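Local coordinates for ATP:cob(I)alamin adenosyltransferase, putative (Burkholderia thailandensis, PDB 2ZHZ), which probably transfers the adenosyl group of ATP to reduced cobalamin, making adenosylcobalamin as a homotrimer of the PduO-type adenosyltransferase family, at residues Ile84-Ala87 with His88-Arg91; His98-Gly101 with Gln102-Pro105. One frame throughout, in Å; residues are numbered along the deposited sequence.

Contact 1: Ile84-Ala87 with His88-Arg91; sequences ITDA and HLAR
The imidazole of H88 folds back on I84 and T85, the two residues leading into helix 86-101, and this first turn is a good example of a helix start where a capping side chain and a ring packed back on the chain occur together. At the root of the ring, H88 CB lies 3.3 Å from T85 O and is crossed at about a right angle by I84, whose CG2 branch touches it. With CG anti to the carbonyl carbon (chi1 -68°), the ring then heads back against the chain direction. Its CD2 corner meets the T85 backbone edge on, 3.0 Å from T85 N, with T85 OG1 also close to that corner. At the tip, H88 NE2 is 4.0 Å from T85 N and, a little further, near I84 CA; the side chain also touches Y151 of helix 147-169. The T85 CA lies in the ring plane, whereas I84 CD1 lies over the centre of one face, 4.3 Å above the plane of the H88 ring. On the opposite edge from T85, ND1 forms a weak hydrogen bond to D68 of helix 56-77, whose carboxylate also pairs with R91 in a salt bridge.

T85 is the N-cap: its OG1, set between backbone N and carbonyl carbon (chi1 66°), accepts a weak bond from A87 N at 3.2 Å. The regular i to i+4 pattern follows. L89 N reaches T85 O at 3.3 Å, A90 N bonds D86 O at 2.7 Å and R91 N bonds A87 O at 3.0 Å. D86 turns outward, its carboxylate gripped by S6 OG and K7 N of the second subunit, while I8 of that subunit packs on D86, L89 and A90.

The chemistry implies a helix start where T85 meets A87 N weakly through its hydroxyl oxygen and L89 N through its carbonyl, whose positive end probably suits the carboxylate of D86, and whose H88 most likely carries its proton on ND1, facing D68.

Contact 2: His98-Gly101 with Gln102-Pro105; sequences HYNG and QLPP
Q102 doubles back over the last turn of helix 86-101, its CG 3.6 Å from the carbonyl oxygen of H98. Extended beyond CG, the side chain carries its amide to the imidazole, where Q102 OE1 comes obliquely to H98 CE1 at 3.8 Å, the ring and amide planes 55° apart. L103 lies across the next carbonyl: its CG rests 3.4 Å from Y99 O, and its CD1 methyl is close to the same oxygen.

Behind these side chains stand two successive i to i+3 backbone bonds. Q102 N donates to Y99 O at 3.2 Å and L103 N to N100 O at 3.2 Å. Such bonds are the mark of a tightened, 3-10-like turn, here at the close of the third helix of a five-helix bundle. The chain leaves it through L103, whose extended backbone runs on into P104 and P105, without a left-handed residue of the Schellman kind.

Further out, a water bridges N100 O and P104 O by weak bonds, and P104 O also accepts from R164 of helix 147-169. H98 also meets its neighbour: with CG anti to the backbone N (chi1 175°), its CD2 sits over the face of the Y99 ring, 3.4 Å above the plane. Y99 in turn packs on V161 and V165 of helix 147-169, its hydroxyl hydrogen-bonded to D57. N100 leans on V161 from the same turn, its side chain about 5 Å from that of D157, a magnesium-binding position although no ion is bound to it in this chain.

Contacts 1 and 2 frame a single helix, 86-101, with contact 1 at its start and contact 2 at its close as the chain passes into the loop before strand 110-111. They follow in series, their centres 21 Å apart and their nearest atoms about 7 Å apart, without touching. Both pack against helix 147-169, which carries the magnesium-binding residues N153 and D157, and each brings one side chain to about 11 Å from a bound ATP. Contact 1 additionally meets the second subunit, whereas no other chain of the trimer touches contact 2. The two ends of this helix thus lie beside, rather than within, the nucleotide site.

Contact 1: Ile84-Ala87 with His88-Arg91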
loop_
_atom_site.group_PDB
_atom_site.type_symbol
_atom_site.label_atom_id
_atom_site.label_comp_id
_atom_site.label_asym_id
_atom_site.label_seq_id
_atom_site.Cartn_x
_atom_site.Cartn_y
_atom_site.Cartn_z
ATOM N N ILE B 84 17.798 9.769 -12.541
ATOM C CA ILE B 84 17.651 8.467 -13.190
ATOM C C ILE B 84 18.167 8.547 -14.623
ATOM O O ILE B 84 17.689 9.354 -15.415
ATOM C CB ILE B 84 16.175 8.018 -13.196
ATOM C CG1 ILE B 84 15.626 8.042 -11.768
ATOM C CG2 ILE B 84 16.050 6.624 -13.794
ATOM C CD1 ILE B 84 16.436 7.235 -10.774
ATOM N N THR B 85 19.137 7.697 -14.946
ATOM C CA THR B 85 19.756 7.677 -16.271
ATOM C C THR B 85 19.614 6.331 -16.983
ATOM O O THR B 85 19.012 5.395 -16.456
ATOM C CB THR B 85 21.253 7.972 -16.160
ATOM O OG1 THR B 85 21.894 6.900 -15.457
ATOM C CG2 THR B 85 21.489 9.268 -15.392
ATOM N N ASP B 86 20.179 6.237 -18.184
ATOM C CA ASP B 86 20.125 4.992 -18.941
ATOM C C ASP B 86 20.812 3.893 -18.147
ATOM O O ASP B 86 20.447 2.723 -18.241
ATOM C CB ASP B 86 20.819 5.138 -20.299
ATOM C CG ASP B 86 19.981 5.894 -21.307
ATOM O OD1 ASP B 86 18.760 6.032 -21.090
ATOM O OD2 ASP B 86 20.543 6.338 -22.332
ATOM N N ALA B 87 21.809 4.279 -17.360
ATOM C CA ALA B 87 22.546 3.326 -16.542
ATOM C C ALA B 87 21.589 2.597 -15.604
ATOM O O ALA B 87 21.694 1.385 -15.407
ATOM C CB ALA B 87 23.615 4.053 -15.737
ATOM N N HIS B 88 20.661 3.347 -15.019
ATOM C CA HIS B 88 19.679 2.776 -14.103
ATOM C C HIS B 88 18.769 1.799 -14.842
ATOM O O HIS B 88 18.508 0.701 -14.362
ATOM C CB HIS B 88 18.832 3.887 -13.476
ATOM C CG HIS B 88 19.598 4.777 -12.550
ATOM N ND1 HIS B 88 19.923 4.408 -11.263
ATOM C CD2 HIS B 88 20.117 6.015 -12.728
ATOM C CE1 HIS B 88 20.608 5.380 -10.688
ATOM N NE2 HIS B 88 20.739 6.366 -11.556
ATOM N N LEU B 89 18.292 2.209 -16.010
ATOM C CA LEU B 89 17.415 1.371 -16.812
ATOM C C LEU B 89 18.148 0.135 -17.329
ATOM O O LEU B 89 17.569 -0.951 -17.421
ATOM C CB LEU B 89 16.864 2.170 -17.996
ATOM C CG LEU B 89 16.098 3.449 -17.651
ATOM C CD1 LEU B 89 15.648 4.126 -18.936
ATOM C CD2 LEU B 89 14.898 3.115 -16.770
ATOM N N ALA B 90 19.422 0.304 -17.674
ATOM C CA ALA B 90 20.217 -0.805 -18.184
ATOM C C ALA B 90 20.399 -1.859 -17.104
ATOM O O ALA B 90 20.334 -3.058 -17.382
ATOM C CB ALA B 90 21.580 -0.303 -18.659
ATOM N N ARG B 91 20.620 -1.413 -15.872
ATOM C CA ARG B 91 20.813 -2.347 -14.777
ATOM C C ARG B 91 19.555 -3.172 -14.512
ATOM O O ARG B 91 19.641 -4.367 -14.229
ATOM C CB ARG B 91 21.242 -1.617 -13.507
ATOM C CG ARG B 91 21.618 -2.573 -12.399
ATOM C CD ARG B 91 22.443 -1.902 -11.327
ATOM N NE ARG B 91 21.711 -0.847 -10.638
ATOM C CZ ARG B 91 22.132 -0.271 -9.519
ATOM N NH1 ARG B 91 23.281 -0.656 -8.975
ATOM N NH2 ARG B 91 21.406 0.676 -8.938
#

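Contact 2: His98-Gly101 with Gln102-Pro105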
loop_
_atom_site.group_PDB
_atom_site.type_symbol
_atom_site.label_atom_id
_atom_site.label_comp_id
_atom_site.label_asym_id
_atom_site.label_seq_id
_atom_site.Cartn_x
_atom_site.Cartn_y
_atom_site.Cartn_z
ATOM N N HIS B 98 19.022 -11.579 -16.514
ATOM C CA HIS B 98 19.719 -12.484 -15.609
ATOM C C HIS B 98 18.785 -13.503 -14.953
ATOM O O HIS B 98 19.026 -14.708 -15.011
ATOM C CB HIS B 98 20.436 -11.685 -14.517
ATOM C CG HIS B 98 21.088 -12.538 -13.474
ATOM N ND1 HIS B 98 22.307 -13.151 -13.669
ATOM C CD2 HIS B 98 20.671 -12.914 -12.242
ATOM C CE1 HIS B 98 22.613 -13.868 -12.602
ATOM N NE2 HIS B 98 21.637 -13.741 -11.721
ATOM N N TYR B 99 17.718 -13.021 -14.326
ATOM C CA TYR B 99 16.788 -13.916 -13.646
ATOM C C TYR B 99 15.842 -14.689 -14.565
ATOM O O TYR B 99 15.561 -15.864 -14.320
ATOM C CB TYR B 99 16.017 -13.130 -12.581
ATOM C CG TYR B 99 16.911 -12.708 -11.434
ATOM C CD1 TYR B 99 17.407 -13.652 -10.534
ATOM C CD2 TYR B 99 17.322 -11.382 -11.289
ATOM C CE1 TYR B 99 18.291 -13.289 -9.517
ATOM C CE2 TYR B 99 18.215 -11.008 -10.275
ATOM C CZ TYR B 99 18.694 -11.969 -9.396
ATOM O OH TYR B 99 19.585 -11.620 -8.402
ATOM N N ASN B 100 15.356 -14.047 -15.621
ATOM C CA ASN B 100 14.462 -14.722 -16.560
ATOM C C ASN B 100 15.184 -15.869 -17.265
ATOM O O ASN B 100 14.586 -16.903 -17.564
ATOM C CB ASN B 100 13.948 -13.735 -17.608
ATOM C CG ASN B 100 12.573 -13.198 -17.283
ATOM O OD1 ASN B 100 12.222 -12.087 -17.689
ATOM N ND2 ASN B 100 11.774 -13.991 -16.566
ATOM N N GLY B 101 16.473 -15.679 -17.530
ATOM C CA GLY B 101 17.238 -16.710 -18.206
ATOM C C GLY B 101 17.361 -17.988 -17.392
ATOM O O GLY B 101 17.512 -19.073 -17.952
ATOM N N GLN B 102 17.289 -17.863 -16.070
ATOM C CA GLN B 102 17.414 -19.014 -15.179
ATOM C C GLN B 102 16.076 -19.650 -14.799
ATOM O O GLN B 102 16.042 -20.656 -14.096
ATOM C CB GLN B 102 18.173 -18.595 -13.913
ATOM C CG GLN B 102 19.608 -18.162 -14.187
ATOM C CD GLN B 102 20.346 -17.693 -12.945
ATOM O OE1 GLN B 102 21.569 -17.541 -12.962
ATOM N NE2 GLN B 102 19.609 -17.445 -11.868
ATOM N N LEU B 103 14.979 -19.068 -15.272
ATOM C CA LEU B 103 13.644 -19.577 -14.970
ATOM C C LEU B 103 12.978 -20.208 -16.188
ATOM O O LEU B 103 13.196 -19.783 -17.320
ATOM C CB LEU B 103 12.748 -18.434 -14.467
ATOM C CG LEU B 103 13.047 -17.764 -13.123
ATOM C CD1 LEU B 103 12.275 -16.447 -13.028
ATOM C CD2 LEU B 103 12.660 -18.695 -11.982
ATOM N N PRO B 104 12.161 -21.247 -15.972
ATOM C CA PRO B 104 11.493 -21.867 -17.118
ATOM C C PRO B 104 10.471 -20.882 -17.679
ATOM O O PRO B 104 9.953 -20.036 -16.948
ATOM C CB PRO B 104 10.841 -23.107 -16.508
ATOM C CG PRO B 104 10.585 -22.699 -15.091
ATOM C CD PRO B 104 11.865 -21.977 -14.729
ATOM N N PRO B 105 10.170 -20.973 -18.983
ATOM C CA PRO B 105 9.198 -20.056 -19.585
ATOM C C PRO B 105 7.853 -20.036 -18.864
ATOM O O PRO B 105 7.364 -21.066 -18.394
ATOM C CB PRO B 105 9.090 -20.562 -21.024
ATOM C CG PRO B 105 9.428 -22.025 -20.903
ATOM C CD PRO B 105 10.595 -21.997 -19.950
HETATM O O HOH W 1 11.180 -16.887 -17.770
#